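Local coordinates for protein phosphodiesterase (Candida albicans, PDB 6CPU) that belongs to the metal-dependent phosphodiesterases of the HD superfamily, with a largely helical fold and zinc and magnesium ions bound in the model, at residues M1-S6 against V44-I49; I12-D17 against K112-I117; V215-F220 against Q301-P306; F287-R292 against Q552-I557; T356-M361 against R375-S380. All coordinates share one frame; numbering follows the deposited sequence.

Interaction 1: M1-S6 against V44-I49; sequences MAEVLS and VPIVII
V4 lays its CG1 methyl against the tip of I49, two residues further along the neighbouring strand than its bridge partner V47, with CG1 to I49 CD1 at 3.6 Å. CG1 stands anti to the backbone N (chi1 179°), which turns this branch toward the I49 end; the two side chains cross obliquely. On the other face of the sheet L5 leans back the opposite way, its CD1 3.7 Å from I46 CG2. The backbones pair in parallel, E3 facing I46. Every backbone hydrogen bond to 44-49 is made by E3 and L5: E3 N to P45 O, V47 N to E3 O, L5 N to V47 O at 2.8 Å and nearly straight (174°), and I49 N to L5 O. E3 OE2 salt-bridges K35 and accepts from H31. These are the two inner strands of a four-stranded parallel sheet, flanked by 16-21 and 100-103; helix 25-34 covers the L5 and I48 face, and helix 110-124 packs on M1 and V47.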
# COMPACT_ATOMS: atom_id res chain seq x y z
N MET A 1 22.36 -19.55 -4.52
CA MET A 1 20.90 -19.81 -4.70
C MET A 1 19.99 -19.16 -3.63
O MET A 1 19.16 -18.33 -3.96
CB MET A 1 20.62 -21.31 -4.81
CG MET A 1 19.88 -21.68 -6.08
SD MET A 1 19.87 -23.42 -6.51
CE MET A 1 19.89 -24.23 -4.91
N ALA A 2 20.12 -19.56 -2.36
CA ALA A 2 19.23 -19.06 -1.30
C ALA A 2 19.95 -18.15 -0.31
O ALA A 2 21.16 -18.26 -0.09
CB ALA A 2 18.61 -20.22 -0.56
N GLU A 3 19.18 -17.25 0.29
CA GLU A 3 19.61 -16.54 1.48
C GLU A 3 19.21 -17.41 2.66
O GLU A 3 18.04 -17.77 2.81
CB GLU A 3 18.95 -15.16 1.58
CG GLU A 3 19.18 -14.48 2.93
CD GLU A 3 18.83 -13.00 2.93
OE1 GLU A 3 19.28 -12.27 2.03
OE2 GLU A 3 18.11 -12.55 3.85
N VAL A 4 20.18 -17.76 3.50
CA VAL A 4 19.93 -18.66 4.61
C VAL A 4 20.03 -17.89 5.91
O VAL A 4 21.01 -17.16 6.15
CB VAL A 4 20.90 -19.87 4.62
CG1 VAL A 4 20.61 -20.77 5.81
CG2 VAL A 4 20.81 -20.65 3.31
N LEU A 5 19.00 -18.02 6.74
CA LEU A 5 18.90 -17.35 8.02
C LEU A 5 18.84 -18.46 9.04
O LEU A 5 17.92 -19.28 9.00
CB LEU A 5 17.64 -16.50 8.09
CG LEU A 5 17.41 -15.55 6.91
CD1 LEU A 5 16.16 -14.74 7.15
CD2 LEU A 5 18.59 -14.62 6.68
N SER A 6 19.82 -18.52 9.94
CA SER A 6 19.92 -19.64 10.87
C SER A 6 19.95 -19.26 12.34
O SER A 6 20.59 -18.28 12.74
CB SER A 6 21.18 -20.46 10.55
OG SER A 6 21.26 -21.57 11.43
N VAL A 44 15.06 -13.90 -4.26
CA VAL A 44 15.77 -15.14 -3.97
C VAL A 44 14.99 -15.89 -2.90
O VAL A 44 14.35 -15.27 -2.03
CB VAL A 44 17.22 -14.90 -3.47
CG1 VAL A 44 18.08 -14.35 -4.61
CG2 VAL A 44 17.27 -13.99 -2.27
N PRO A 45 15.02 -17.23 -2.93
CA PRO A 45 14.36 -17.95 -1.85
C PRO A 45 15.11 -17.74 -0.55
O PRO A 45 16.34 -17.61 -0.56
CB PRO A 45 14.45 -19.41 -2.28
CG PRO A 45 14.83 -19.41 -3.71
CD PRO A 45 15.53 -18.12 -3.98
N ILE A 46 14.36 -17.69 0.55
CA ILE A 46 14.93 -17.56 1.87
C ILE A 46 14.68 -18.86 2.63
O ILE A 46 13.54 -19.35 2.68
CB ILE A 46 14.33 -16.37 2.64
CG1 ILE A 46 14.74 -15.05 1.96
CG2 ILE A 46 14.76 -16.39 4.11
CD1 ILE A 46 14.02 -13.84 2.50
N VAL A 47 15.74 -19.41 3.20
CA VAL A 47 15.64 -20.63 4.03
C VAL A 47 15.90 -20.24 5.47
O VAL A 47 16.91 -19.61 5.78
CB VAL A 47 16.66 -21.71 3.61
CG1 VAL A 47 16.58 -22.92 4.54
CG2 VAL A 47 16.45 -22.13 2.16
N ILE A 48 14.97 -20.58 6.36
CA ILE A 48 15.16 -20.35 7.80
C ILE A 48 15.38 -21.70 8.50
O ILE A 48 14.56 -22.60 8.38
CB ILE A 48 13.99 -19.59 8.44
CG1 ILE A 48 13.78 -18.25 7.72
CG2 ILE A 48 14.25 -19.33 9.92
CD1 ILE A 48 12.61 -17.44 8.26
N ILE A 49 16.49 -21.80 9.23
CA ILE A 49 16.85 -23.03 9.95
C ILE A 49 16.58 -22.82 11.43
O ILE A 49 17.22 -21.99 12.08
CB ILE A 49 18.33 -23.42 9.72
CG1 ILE A 49 18.66 -23.36 8.23
CG2 ILE A 49 18.59 -24.83 10.25
CD1 ILE A 49 20.12 -23.64 7.91

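Interaction 2: I12-D17 against K112-I117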
# COMPACT_ATOMS: atom_id res chain seq x y z
N ILE A 12 24.11 -25.55 5.03
CA ILE A 12 23.55 -26.25 3.88
C ILE A 12 24.16 -25.64 2.62
O ILE A 12 23.45 -25.04 1.81
CB ILE A 12 22.00 -26.18 3.84
CG1 ILE A 12 21.49 -24.74 3.99
CG2 ILE A 12 21.40 -27.04 4.94
CD1 ILE A 12 19.99 -24.60 3.84
N PRO A 13 25.49 -25.80 2.44
CA PRO A 13 26.22 -25.03 1.42
C PRO A 13 25.76 -25.26 -0.02
O PRO A 13 25.94 -24.37 -0.86
CB PRO A 13 27.67 -25.48 1.60
CG PRO A 13 27.59 -26.80 2.29
CD PRO A 13 26.37 -26.73 3.16
N GLN A 14 25.21 -26.44 -0.30
CA GLN A 14 24.73 -26.77 -1.65
C GLN A 14 23.70 -25.78 -2.19
O GLN A 14 23.61 -25.59 -3.40
CB GLN A 14 24.13 -28.19 -1.68
CG GLN A 14 23.05 -28.46 -0.64
CD GLN A 14 22.01 -29.48 -1.08
OE1 GLN A 14 22.09 -30.05 -2.18
NE2 GLN A 14 21.02 -29.72 -0.23
N VAL A 15 22.93 -25.15 -1.29
CA VAL A 15 21.89 -24.19 -1.69
C VAL A 15 22.15 -22.74 -1.24
O VAL A 15 21.36 -21.86 -1.55
CB VAL A 15 20.49 -24.63 -1.16
CG1 VAL A 15 20.10 -25.97 -1.76
CG2 VAL A 15 20.46 -24.69 0.36
N THR A 16 23.27 -22.50 -0.56
CA THR A 16 23.52 -21.22 0.10
C THR A 16 24.31 -20.22 -0.76
O THR A 16 25.39 -20.54 -1.24
CB THR A 16 24.28 -21.43 1.42
OG1 THR A 16 23.56 -22.35 2.25
CG2 THR A 16 24.44 -20.12 2.17
N ASP A 17 23.76 -19.02 -0.95
CA ASP A 17 24.50 -17.87 -1.49
C ASP A 17 25.07 -17.04 -0.34
O ASP A 17 26.24 -16.67 -0.36
CB ASP A 17 23.58 -16.98 -2.35
CG ASP A 17 24.30 -15.74 -2.91
OD1 ASP A 17 25.51 -15.82 -3.20
OD2 ASP A 17 23.65 -14.69 -3.07
N LYS A 112 15.19 -33.08 -2.35
CA LYS A 112 13.96 -32.30 -2.32
C LYS A 112 14.26 -30.82 -2.07
O LYS A 112 13.74 -29.95 -2.76
CB LYS A 112 13.00 -32.83 -1.24
CG LYS A 112 11.57 -32.33 -1.39
CD LYS A 112 10.82 -32.29 -0.06
CE LYS A 112 10.50 -33.69 0.45
NZ LYS A 112 10.06 -33.67 1.87
N LEU A 113 15.12 -30.55 -1.08
CA LEU A 113 15.48 -29.18 -0.71
C LEU A 113 16.12 -28.43 -1.87
O LEU A 113 15.72 -27.31 -2.19
CB LEU A 113 16.44 -29.17 0.49
CG LEU A 113 16.95 -27.81 0.98
CD1 LEU A 113 15.82 -27.02 1.64
CD2 LEU A 113 18.12 -27.97 1.93
N TYR A 114 17.12 -29.04 -2.49
CA TYR A 114 17.82 -28.40 -3.61
C TYR A 114 16.87 -28.13 -4.79
O TYR A 114 16.91 -27.05 -5.38
CB TYR A 114 19.00 -29.28 -4.06
CG TYR A 114 19.85 -28.64 -5.15
CD1 TYR A 114 21.00 -27.94 -4.83
CD2 TYR A 114 19.47 -28.72 -6.48
CE1 TYR A 114 21.77 -27.35 -5.81
CE2 TYR A 114 20.23 -28.13 -7.47
CZ TYR A 114 21.38 -27.44 -7.13
OH TYR A 114 22.14 -26.85 -8.11
N GLN A 115 16.04 -29.12 -5.12
CA GLN A 115 15.08 -29.01 -6.22
C GLN A 115 14.05 -27.91 -5.96
O GLN A 115 13.76 -27.09 -6.84
CB GLN A 115 14.37 -30.36 -6.42
CG GLN A 115 13.49 -30.45 -7.66
CD GLN A 115 12.10 -29.88 -7.46
OE1 GLN A 115 11.51 -29.98 -6.38
NE2 GLN A 115 11.54 -29.29 -8.52
N GLU A 116 13.52 -27.90 -4.75
CA GLU A 116 12.57 -26.90 -4.31
C GLU A 116 13.16 -25.48 -4.40
O GLU A 116 12.55 -24.57 -4.96
CB GLU A 116 12.13 -27.21 -2.87
CG GLU A 116 10.71 -26.81 -2.54
CD GLU A 116 10.21 -27.40 -1.22
OE1 GLU A 116 10.63 -28.52 -0.86
OE2 GLU A 116 9.39 -26.73 -0.56
N ILE A 117 14.36 -25.30 -3.84
CA ILE A 117 15.02 -24.00 -3.86
C ILE A 117 15.42 -23.60 -5.28
O ILE A 117 15.26 -22.44 -5.66
CB ILE A 117 16.25 -23.96 -2.92
CG1 ILE A 117 15.78 -24.05 -1.47
CG2 ILE A 117 17.05 -22.68 -3.12
CD1 ILE A 117 16.89 -24.35 -0.49
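L113 meets the 12-17 turn through one methyl, CD2, which lies 4.0 Å from Q14 NE2 and slightly farther from I12 CD1 and V15 CG2. Next comes Y114, whose ring receives the backbone carbonyl of Q14 at the edge, near the ring plane, with Q14 O 3.5 Å from Y114 CE1. The Q14 amide plane is turned 31° from that of the ring, and Q14 OE1 comes to 3.6 Å from Y114 CD1. V15 runs antiparallel beside the same tyrosine side chain, bringing CG1 to 3.8 Å from Y114 CD1. One turn on, I117 extends CD1 across V15 at about a right angle, 3.7 Å from V15 CB. The turn itself is tied by I12 O, which accepts from V15 N and, at 2.7 Å, from T16 OG1, on opposite faces of its carbonyl plane. Helix 110-124 thus packs beside the entrance to strand 16-21, with M1 also touching V15, Y114 and I117. No hydrogen bond joins the two segments, so their association rests on van der Waals packing: aliphatic around V15 and I117, and more polar where Q14 meets Y114.

Interaction 3: V215-F220 against Q301-P306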
# COMPACT_ATOMS: atom_id res chain seq x y z
N VAL A 215 4.66 15.97 4.84
CA VAL A 215 3.24 15.67 5.00
C VAL A 215 2.39 16.95 4.86
O VAL A 215 1.26 16.92 4.37
CB VAL A 215 2.98 14.96 6.34
CG1 VAL A 215 1.51 14.91 6.68
CG2 VAL A 215 3.54 13.54 6.29
N GLY A 216 2.96 18.07 5.30
CA GLY A 216 2.32 19.37 5.18
C GLY A 216 2.15 19.95 3.79
O GLY A 216 1.29 20.80 3.62
N HIS A 217 2.94 19.52 2.81
CA HIS A 217 2.84 20.04 1.44
C HIS A 217 1.82 19.30 0.58
O HIS A 217 1.78 18.06 0.58
CB HIS A 217 4.18 19.92 0.72
CG HIS A 217 5.19 20.94 1.14
ND1 HIS A 217 5.93 20.82 2.29
CD2 HIS A 217 5.59 22.10 0.55
CE1 HIS A 217 6.75 21.86 2.39
NE2 HIS A 217 6.56 22.64 1.35
N TRP A 218 1.01 20.03 -0.19
CA TRP A 218 0.19 19.40 -1.24
C TRP A 218 1.09 18.83 -2.33
O TRP A 218 0.75 17.83 -2.96
CB TRP A 218 -0.84 20.37 -1.85
CG TRP A 218 -1.62 19.72 -2.94
CD1 TRP A 218 -1.53 19.97 -4.27
CD2 TRP A 218 -2.54 18.63 -2.80
NE1 TRP A 218 -2.38 19.14 -4.97
CE2 TRP A 218 -3.01 18.31 -4.08
CE3 TRP A 218 -3.04 17.93 -1.69
CZ2 TRP A 218 -3.94 17.30 -4.30
CZ3 TRP A 218 -3.97 16.92 -1.92
CH2 TRP A 218 -4.42 16.62 -3.21
N SER A 219 2.24 19.46 -2.55
CA SER A 219 3.25 18.90 -3.44
C SER A 219 4.05 17.83 -2.68
O SER A 219 5.24 17.97 -2.43
CB SER A 219 4.17 20.01 -3.97
OG SER A 219 4.93 19.55 -5.08
N PHE A 220 3.37 16.75 -2.32
CA PHE A 220 3.94 15.71 -1.48
C PHE A 220 5.06 15.01 -2.23
O PHE A 220 4.80 14.38 -3.26
CB PHE A 220 2.84 14.72 -1.10
CG PHE A 220 3.28 13.64 -0.13
CD1 PHE A 220 3.84 13.96 1.08
CD2 PHE A 220 3.09 12.29 -0.44
CE1 PHE A 220 4.23 12.96 1.98
CE2 PHE A 220 3.47 11.29 0.44
CZ PHE A 220 4.04 11.62 1.65
N GLN A 301 2.84 22.59 10.75
CA GLN A 301 3.65 22.24 9.60
C GLN A 301 2.86 22.17 8.29
O GLN A 301 3.42 21.80 7.25
CB GLN A 301 4.37 20.91 9.86
CG GLN A 301 5.21 20.87 11.13
CD GLN A 301 4.49 20.32 12.34
OE1 GLN A 301 3.28 20.50 12.50
NE2 GLN A 301 5.22 19.65 13.22
N PHE A 302 1.59 22.54 8.34
CA PHE A 302 0.72 22.53 7.17
C PHE A 302 1.01 23.74 6.28
O PHE A 302 1.13 24.86 6.78
CB PHE A 302 -0.74 22.51 7.62
CG PHE A 302 -1.73 22.45 6.49
CD1 PHE A 302 -2.02 21.24 5.88
CD2 PHE A 302 -2.38 23.59 6.05
CE1 PHE A 302 -2.93 21.17 4.84
CE2 PHE A 302 -3.29 23.53 5.01
CZ PHE A 302 -3.57 22.32 4.41
N VAL A 303 1.13 23.51 4.97
CA VAL A 303 1.43 24.58 4.02
C VAL A 303 0.14 25.00 3.32
O VAL A 303 -0.39 24.29 2.47
CB VAL A 303 2.50 24.13 3.00
CG1 VAL A 303 2.76 25.23 1.97
CG2 VAL A 303 3.79 23.76 3.71
N GLU A 304 -0.36 26.17 3.70
CA GLU A 304 -1.68 26.63 3.28
C GLU A 304 -1.88 26.66 1.76
O GLU A 304 -2.97 26.36 1.28
CB GLU A 304 -1.97 28.01 3.88
CG GLU A 304 -3.38 28.52 3.65
CD GLU A 304 -4.44 27.61 4.24
OE1 GLU A 304 -4.30 27.21 5.41
OE2 GLU A 304 -5.42 27.31 3.53
N ASP A 305 -0.84 27.03 1.02
CA ASP A 305 -0.94 27.22 -0.42
C ASP A 305 -0.62 25.93 -1.17
O ASP A 305 0.54 25.53 -1.26
CB ASP A 305 0.01 28.33 -0.87
CG ASP A 305 -0.18 28.73 -2.33
OD1 ASP A 305 -0.72 27.94 -3.14
OD2 ASP A 305 0.23 29.86 -2.68
N PRO A 306 -1.64 25.28 -1.76
CA PRO A 306 -1.42 23.96 -2.36
C PRO A 306 -0.61 23.99 -3.66
O PRO A 306 -0.16 22.94 -4.11
CB PRO A 306 -2.84 23.47 -2.63
CG PRO A 306 -3.62 24.71 -2.87
CD PRO A 306 -3.02 25.76 -1.97
O HOH W 1 0.67 22.92 0.24
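V303 places its CG2 methyl over the centre of the H217 ring, 3.7 Å from the ring centroid and 8° off the normal, a CH-pi contact. The backbone beside it is joined directly: V303 N donates to G216 O at 3.0 Å, the donor standing 45° out of the carbonyl plane. G216 CA faces Q301 O at 3.4 Å in a CA-H...O contact, and the chains can come so close here because G216 has no side chain. Farther along, W218 CB rests on P306 CB at 3.8 Å, while P306 O lies at the indole edge, 3.3 Å from W218 CD1. A water bridges the segments, accepting from W218 N at 2.9 Å and donating to both V303 O and D305 O. In the next shell, Y213 O accepts from H217 ND1 and T467 O from W218 NE1, which helps set the orientation of each ring. This is loop-to-loop packing at the C-terminal end of helix 205-216, where a glycine permits close backbone approach to the segment that follows helix 276-292, in the helical fold of the phosphodiesterase family.

Interaction 4: F287-R292 against Q552-I557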
# COMPACT_ATOMS: atom_id res chain seq x y z
N PHE A 287 -5.70 12.97 3.52
CA PHE A 287 -5.34 13.75 4.70
C PHE A 287 -5.52 15.26 4.43
O PHE A 287 -6.16 15.96 5.21
CB PHE A 287 -3.91 13.44 5.10
CG PHE A 287 -3.53 13.91 6.48
CD1 PHE A 287 -4.11 13.34 7.60
CD2 PHE A 287 -2.58 14.90 6.65
CE1 PHE A 287 -3.76 13.75 8.87
CE2 PHE A 287 -2.21 15.32 7.92
CZ PHE A 287 -2.81 14.75 9.03
N HIS A 288 -4.99 15.73 3.30
CA HIS A 288 -5.16 17.14 2.92
C HIS A 288 -6.63 17.51 2.65
O HIS A 288 -7.10 18.54 3.14
CB HIS A 288 -4.27 17.52 1.75
CG HIS A 288 -2.91 17.99 2.15
ND1 HIS A 288 -2.46 19.27 1.91
CD2 HIS A 288 -1.91 17.36 2.81
CE1 HIS A 288 -1.24 19.40 2.39
NE2 HIS A 288 -0.88 18.25 2.94
N PHE A 289 -7.35 16.67 1.90
CA PHE A 289 -8.78 16.89 1.68
C PHE A 289 -9.51 17.09 3.00
O PHE A 289 -10.26 18.06 3.16
CB PHE A 289 -9.45 15.73 0.91
CG PHE A 289 -8.94 15.52 -0.50
CD1 PHE A 289 -8.23 16.50 -1.18
CD2 PHE A 289 -9.20 14.32 -1.16
CE1 PHE A 289 -7.79 16.30 -2.47
CE2 PHE A 289 -8.77 14.12 -2.45
CZ PHE A 289 -8.05 15.10 -3.11
N LEU A 290 -9.29 16.18 3.94
CA LEU A 290 -9.96 16.22 5.23
C LEU A 290 -9.62 17.47 6.06
O LEU A 290 -10.48 17.98 6.78
CB LEU A 290 -9.66 14.95 6.01
CG LEU A 290 -10.31 13.69 5.42
CD1 LEU A 290 -9.56 12.43 5.84
CD2 LEU A 290 -11.78 13.60 5.83
N ILE A 291 -8.38 17.94 5.98
CA ILE A 291 -8.01 19.18 6.66
C ILE A 291 -8.76 20.36 6.04
O ILE A 291 -9.44 21.10 6.74
CB ILE A 291 -6.49 19.43 6.64
CG1 ILE A 291 -5.79 18.44 7.57
CG2 ILE A 291 -6.17 20.87 7.07
CD1 ILE A 291 -4.35 18.21 7.21
N ARG A 292 -8.65 20.49 4.73
CA ARG A 292 -9.28 21.60 4.02
C ARG A 292 -10.82 21.57 4.10
O ARG A 292 -11.46 22.60 3.90
CB ARG A 292 -8.80 21.65 2.58
CG ARG A 292 -7.31 21.97 2.47
CD ARG A 292 -6.92 22.32 1.05
NE ARG A 292 -5.47 22.38 0.85
CZ ARG A 292 -4.70 23.42 1.18
NH1 ARG A 292 -5.20 24.51 1.75
NH2 ARG A 292 -3.39 23.35 0.94
N GLN A 552 -11.67 23.07 -4.57
CA GLN A 552 -11.58 23.71 -5.89
C GLN A 552 -10.14 23.80 -6.39
O GLN A 552 -9.89 23.70 -7.59
CB GLN A 552 -12.24 25.11 -5.85
CG GLN A 552 -12.18 25.92 -7.14
CD GLN A 552 -12.96 25.28 -8.28
OE1 GLN A 552 -14.01 24.68 -8.08
NE2 GLN A 552 -12.45 25.42 -9.50
N TYR A 553 -9.20 23.97 -5.46
CA TYR A 553 -7.79 24.05 -5.83
C TYR A 553 -7.32 22.88 -6.70
O TYR A 553 -6.42 23.04 -7.52
CB TYR A 553 -6.91 24.19 -4.58
CG TYR A 553 -6.70 22.89 -3.82
CD1 TYR A 553 -5.60 22.08 -4.10
CD2 TYR A 553 -7.59 22.48 -2.83
CE1 TYR A 553 -5.40 20.90 -3.40
CE2 TYR A 553 -7.39 21.30 -2.14
CZ TYR A 553 -6.29 20.51 -2.43
OH TYR A 553 -6.08 19.33 -1.74
N THR A 554 -7.94 21.70 -6.52
CA THR A 554 -7.60 20.54 -7.35
C THR A 554 -7.94 20.80 -8.82
O THR A 554 -7.13 20.54 -9.70
CB THR A 554 -8.31 19.25 -6.88
OG1 THR A 554 -9.73 19.46 -6.81
CG2 THR A 554 -7.79 18.83 -5.52
N CYS A 555 -9.13 21.33 -9.07
CA CYS A 555 -9.52 21.73 -10.43
C CYS A 555 -8.56 22.79 -11.00
O CYS A 555 -8.22 22.74 -12.19
CB CYS A 555 -10.95 22.25 -10.44
SG CYS A 555 -12.14 21.17 -9.62
N ASP A 556 -8.12 23.72 -10.16
CA ASP A 556 -7.19 24.77 -10.58
C ASP A 556 -5.87 24.19 -11.08
O ASP A 556 -5.35 24.63 -12.11
CB ASP A 556 -6.91 25.77 -9.45
CG ASP A 556 -8.17 26.48 -8.97
OD1 ASP A 556 -9.16 26.54 -9.72
OD2 ASP A 556 -8.17 26.99 -7.82
N ILE A 557 -5.34 23.20 -10.36
CA ILE A 557 -4.06 22.59 -10.74
C ILE A 557 -4.21 21.67 -11.95
O ILE A 557 -3.32 21.62 -12.79
CB ILE A 557 -3.39 21.83 -9.56
CG1 ILE A 557 -3.07 22.79 -8.41
CG2 ILE A 557 -2.12 21.13 -10.02
CD1 ILE A 557 -2.71 22.11 -7.11
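R292 runs extended from CG to NE, while Y553 turns its CG between its own backbone N and carbonyl carbon (chi1 78°); the two side chains cross at about a right angle. R292 CD comes to 3.4 Å from Y553 CE2, and the guanidinium carbon CZ stands over the ring face, 5.0 Å from its centroid. This is a cation-pi contact with the planes steeply inclined, 60° apart, rather than a flat stack. At the far end of the tyrosine, OH lies in the plane of the F289 ring at its edge, 3.6 Å from F289 CE1. The helices, 276-292 and 552-569, belong to the all-helical phosphodiesterase fold; the axes of the two segments come no closer than 12.5 Å, with their N-to-C directions 128° apart, so long side chains have to span the gap. T554 CG2 fills in beside this bridge, 4.0 Å from F289 CE1, and sits over one face of the Y553 ring, offset toward the rim. W218 meets the tyrosine edge-to-face, and F289 packs on L457, C460 and A461 of helix 446-462. Both Y553 OH and R292 NE are buried here with no polar partner in the model, whereas R292 NH1 donates to E304 O.

Interaction 5: T356-M361 against R375-S380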
# COMPACT_ATOMS: atom_id res chain seq x y z
N THR A 356 -0.71 -5.40 -11.89
CA THR A 356 -1.49 -5.55 -13.14
C THR A 356 -2.71 -4.60 -13.14
O THR A 356 -2.66 -3.54 -12.55
CB THR A 356 -1.88 -7.03 -13.38
OG1 THR A 356 -2.72 -7.48 -12.32
CG2 THR A 356 -0.68 -7.91 -13.43
N THR A 357 -3.78 -4.95 -13.84
CA THR A 357 -5.00 -4.16 -13.91
C THR A 357 -6.18 -5.12 -13.95
O THR A 357 -5.99 -6.29 -14.29
CB THR A 357 -5.09 -3.35 -15.23
OG1 THR A 357 -5.06 -4.27 -16.34
CG2 THR A 357 -3.94 -2.37 -15.37
N ASN A 358 -7.38 -4.63 -13.64
CA ASN A 358 -8.58 -5.46 -13.77
C ASN A 358 -8.73 -6.01 -15.19
O ASN A 358 -9.00 -7.19 -15.38
CB ASN A 358 -9.86 -4.72 -13.33
CG ASN A 358 -10.00 -4.63 -11.82
OD1 ASN A 358 -9.41 -5.41 -11.08
ND2 ASN A 358 -10.79 -3.68 -11.35
N ASP A 359 -8.50 -5.16 -16.19
CA ASP A 359 -8.59 -5.60 -17.58
C ASP A 359 -7.70 -6.80 -17.88
O ASP A 359 -8.14 -7.75 -18.54
CB ASP A 359 -8.29 -4.44 -18.54
CG ASP A 359 -9.41 -3.41 -18.57
OD1 ASP A 359 -10.58 -3.78 -18.30
OD2 ASP A 359 -9.13 -2.22 -18.86
N PHE A 360 -6.46 -6.78 -17.39
CA PHE A 360 -5.54 -7.87 -17.63
C PHE A 360 -6.02 -9.15 -16.93
O PHE A 360 -6.01 -10.23 -17.52
CB PHE A 360 -4.13 -7.52 -17.14
CG PHE A 360 -3.23 -8.69 -17.02
CD1 PHE A 360 -2.51 -9.13 -18.11
CD2 PHE A 360 -3.13 -9.39 -15.81
CE1 PHE A 360 -1.68 -10.23 -18.00
CE2 PHE A 360 -2.30 -10.49 -15.71
CZ PHE A 360 -1.58 -10.91 -16.80
N MET A 361 -6.40 -9.02 -15.66
CA MET A 361 -6.84 -10.19 -14.88
C MET A 361 -8.07 -10.84 -15.53
O MET A 361 -8.16 -12.08 -15.60
CB MET A 361 -7.15 -9.81 -13.43
CG MET A 361 -5.99 -9.15 -12.68
SD MET A 361 -4.62 -10.26 -12.39
CE MET A 361 -5.25 -11.14 -10.96
N ARG A 375 -15.94 -9.00 -11.53
CA ARG A 375 -16.50 -7.81 -10.90
C ARG A 375 -15.53 -7.22 -9.87
O ARG A 375 -15.23 -7.88 -8.88
CB ARG A 375 -17.83 -8.12 -10.22
CG ARG A 375 -18.92 -8.60 -11.17
CD ARG A 375 -19.23 -7.55 -12.23
NE ARG A 375 -20.31 -7.96 -13.12
CZ ARG A 375 -21.61 -7.85 -12.86
NH1 ARG A 375 -22.04 -7.33 -11.70
NH2 ARG A 375 -22.50 -8.26 -13.76
N SER A 376 -15.06 -6.00 -10.11
CA SER A 376 -14.15 -5.30 -9.18
C SER A 376 -13.08 -6.24 -8.64
O SER A 376 -12.94 -6.37 -7.43
CB SER A 376 -14.94 -4.72 -7.99
OG SER A 376 -15.91 -3.78 -8.42
N VAL A 377 -12.33 -6.86 -9.54
CA VAL A 377 -11.50 -8.03 -9.19
C VAL A 377 -10.42 -7.67 -8.16
O VAL A 377 -10.39 -8.21 -7.07
CB VAL A 377 -10.86 -8.66 -10.45
CG1 VAL A 377 -9.81 -9.71 -10.09
CG2 VAL A 377 -11.94 -9.25 -11.36
N LEU A 378 -9.54 -6.73 -8.53
CA LEU A 378 -8.45 -6.37 -7.65
C LEU A 378 -8.95 -5.67 -6.39
O LEU A 378 -8.44 -5.94 -5.30
CB LEU A 378 -7.39 -5.53 -8.38
CG LEU A 378 -6.60 -6.27 -9.46
CD1 LEU A 378 -5.65 -5.33 -10.20
CD2 LEU A 378 -5.83 -7.45 -8.88
N GLU A 379 -9.98 -4.85 -6.52
CA GLU A 379 -10.49 -4.11 -5.36
C GLU A 379 -11.16 -5.04 -4.34
O GLU A 379 -11.09 -4.81 -3.13
CB GLU A 379 -11.47 -3.01 -5.81
CG GLU A 379 -10.84 -1.90 -6.65
CD GLU A 379 -10.63 -2.26 -8.12
OE1 GLU A 379 -11.17 -3.29 -8.59
OE2 GLU A 379 -9.92 -1.52 -8.82
N SER A 380 -11.84 -6.07 -4.84
CA SER A 380 -12.40 -7.08 -3.95
C SER A 380 -11.30 -7.78 -3.15
O SER A 380 -11.43 -8.01 -1.95
CB SER A 380 -13.21 -8.10 -4.74
OG SER A 380 -14.26 -7.47 -5.45
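N358 points its amide into the first turn of helix 377-394 and uses both ends of it. OD1 accepts from L378 N at 2.9 Å, close to straight at 167°, with the donor tilted from the carbonyl plane. ND2 donates to E379 OE1 at 2.8 Å; the acceptor lies in the amide plane and uses its syn lone pair, while the carboxylate is turned 73° against the amide. E379 is bent at chi2 (80°), which swings CD back toward the asparagine. The amide is thus held at each end, with a further weak bond from ND2 to D423. Two helix starts meet here: T357 caps helix 358-363 by accepting from F360 N through OG1, and S376 stands at the N-cap position of helix 377-394, its OG bonded instead to D423. This lies near the metal site of the phosphodiesterase fold, with the E379 side chain about 4 Å at its nearest from the magnesium ion. L378 lies beside N358, pointing the other way, and L378 CG is 3.4 Å from N358 OD1. Beyond it M361 crosses L378 at about a right angle, bringing CG to 4.2 Å from L378 CD2, and M361 CB faces V377 CG1 at 4.3 Å.

How the interactions relate
From the N terminus, interaction 1 closes a loop from strand 2-6 to strand 46-49, and interaction 2 opens inside it and closes beyond it at helix 110-124, so the two cross; their centres lie about 9 Å apart and A2 pairs with V15 and D17 through the backbone. Both build the small parallel sheet and its helical cover. Interactions 3 and 4, on the opposite side of the chain's centre, also cross: 287-292 falls between 215-220 and 301-306, and H288 and R292 touch the latter pair. The loop closed by interaction 4 spans 259 residues and encloses interaction 5, a short local closure about 28 Å away between centres, close to the metals.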